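Local coordinates for protein GphF (Cystobacter violaceus, PDB 6MFC) that probably decarboxylates an acyl starter unit at the initiation of polyketide biosynthesis, using a repurposed GNAT acetyltransferase-like fold, at residues Arg45-Pro48 with Ala49-Ala53. Residues are numbered along the deposited sequence; the frame is centred on the assembly and turned at random.
Sequences RCWP and APLRA
P48 O accepts a hydrogen bond from L51 N (2.9 Å, N-H...O 151°), closing a turn of four residues whose two middle members, A49 and P50, both lie in the helical region: a short 3-10 turn. The chain enters it just after helix 36-46, where W47 is the first residue to take up extended backbone angles. The turn folds the chain back, so that W47 CA and R52 CA lie 5.6 Å apart.

R52 bridges this bend. Its CG lies beside its own backbone N, and the chain runs extended from there to NE, carrying NE to W47 O at 2.7 Å. W47 O meets the edge of the guanidinium, tilted from its plane, and the N-H...O angle of 141° is well short of straight. One guanidinium face lies over the P48-A49 peptide, with A49 N 3.6 Å from the plane above its centre. A weak hydrogen bond to A44 O links NE to the last turn of helix 36-46.

W47 and L51 cross nearly perpendicularly, with W47 CE3 3.9 Å from L51 CD2. The other methyl of L51, CD1, meets P48 CG at 4.0 Å, so the leucine's two branches serve different partners. The indole's NE1 is hydrogen-bonded to OD1 of N118, on strand 111-119.

A glycerol, probably from the crystallisation liquor, lies about 3 Å from the W47 side chain. The turn lies in the loop between helices 36-46 and 55-64, and the bound glycerol is consistent with this loop bordering the acceptor-substrate cleft, as in many GNAT relatives.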
loop_
_atom_site.group_PDB
_atom_site.type_symbol
_atom_site.label_atom_id
_atom_site.label_comp_id
_atom_site.label_asym_id
_atom_site.label_seq_id
_atom_site.Cartn_x
_atom_site.Cartn_y
_atom_site.Cartn_z
ATOM N N ARG A 45 -1.953 12.916 -8.677
ATOM C CA ARG A 45 -2.008 13.846 -7.555
ATOM C C ARG A 45 -1.334 13.282 -6.311
ATOM O O ARG A 45 -0.788 14.049 -5.509
ATOM C CB ARG A 45 -3.460 14.208 -7.237
ATOM C CG ARG A 45 -4.130 15.069 -8.290
ATOM C CD ARG A 45 -5.613 15.238 -8.003
ATOM N NE ARG A 45 -6.023 16.638 -8.054
ATOM C CZ ARG A 45 -6.166 17.414 -6.984
ATOM N NH1 ARG A 45 -5.939 16.924 -5.772
ATOM N NH2 ARG A 45 -6.539 18.678 -7.122
ATOM N N CYS A 46 -1.357 11.961 -6.130
ATOM C CA CYS A 46 -0.816 11.387 -4.904
ATOM C C CYS A 46 0.686 11.147 -4.983
ATOM O O CYS A 46 1.359 11.149 -3.946
ATOM C CB CYS A 46 -1.537 10.082 -4.578
ATOM S SG CYS A 46 -3.305 10.272 -4.262
ATOM N N TRP A 47 1.232 10.954 -6.183
ATOM C CA TRP A 47 2.629 10.576 -6.316
ATOM C C TRP A 47 3.336 11.443 -7.348
ATOM O O TRP A 47 2.733 11.831 -8.358
ATOM C CB TRP A 47 2.755 9.101 -6.719
ATOM C CG TRP A 47 2.109 8.167 -5.754
ATOM C CD1 TRP A 47 0.840 7.670 -5.818
ATOM C CD2 TRP A 47 2.698 7.618 -4.572
ATOM N NE1 TRP A 47 0.604 6.841 -4.748
ATOM C CE2 TRP A 47 1.730 6.793 -3.968
ATOM C CE3 TRP A 47 3.951 7.744 -3.966
ATOM C CZ2 TRP A 47 1.976 6.095 -2.787
ATOM C CZ3 TRP A 47 4.196 7.051 -2.794
ATOM C CH2 TRP A 47 3.212 6.238 -2.217
ATOM N N PRO A 48 4.607 11.764 -7.123
ATOM C CA PRO A 48 5.402 12.408 -8.171
ATOM C C PRO A 48 5.698 11.432 -9.299
ATOM O O PRO A 48 5.564 10.214 -9.155
ATOM C CB PRO A 48 6.683 12.825 -7.443
ATOM C CG PRO A 48 6.783 11.872 -6.300
ATOM C CD PRO A 48 5.373 11.573 -5.879
ATOM N N ALA A 49 6.119 11.995 -10.432
ATOM C CA ALA A 49 6.286 11.225 -11.666
ATOM C C ALA A 49 7.084 9.935 -11.503
ATOM O O ALA A 49 6.631 8.896 -12.009
ATOM C CB ALA A 49 6.914 12.124 -12.740
ATOM N N PRO A 50 8.245 9.910 -10.834
ATOM C CA PRO A 50 9.000 8.646 -10.750
ATOM C C PRO A 50 8.296 7.547 -9.971
ATOM O O PRO A 50 8.657 6.375 -10.137
ATOM C CB PRO A 50 10.308 9.059 -10.058
ATOM C CG PRO A 50 10.419 10.522 -10.293
ATOM C CD PRO A 50 9.012 11.025 -10.249
ATOM N N LEU A 51 7.312 7.873 -9.134
ATOM C CA LEU A 51 6.655 6.883 -8.288
ATOM C C LEU A 51 5.222 6.591 -8.716
ATOM O O LEU A 51 4.474 5.974 -7.949
ATOM C CB LEU A 51 6.681 7.329 -6.823
ATOM C CG LEU A 51 8.007 7.242 -6.060
ATOM C CD1 LEU A 51 8.910 8.428 -6.370
ATOM C CD2 LEU A 51 7.757 7.129 -4.564
ATOM N N ARG A 52 4.821 7.007 -9.913
ATOM C CA ARG A 52 3.461 6.786 -10.385
ATOM C C ARG A 52 3.358 5.466 -11.135
ATOM O O ARG A 52 4.229 5.121 -11.939
ATOM C CB ARG A 52 3.008 7.922 -11.303
ATOM C CG ARG A 52 3.039 9.294 -10.674
ATOM C CD ARG A 52 2.273 10.289 -11.522
ATOM N NE ARG A 52 2.395 11.651 -11.014
ATOM C CZ ARG A 52 2.871 12.671 -11.720
ATOM N NH1 ARG A 52 3.260 12.487 -12.974
ATOM N NH2 ARG A 52 2.948 13.876 -11.175
ATOM N N ALA A 53 2.282 4.731 -10.872
ATOM C CA ALA A 53 1.977 3.564 -11.680
ATOM C C ALA A 53 1.523 3.999 -13.068
ATOM O O ALA A 53 0.901 5.050 -13.243
ATOM C CB ALA A 53 0.894 2.712 -11.017
#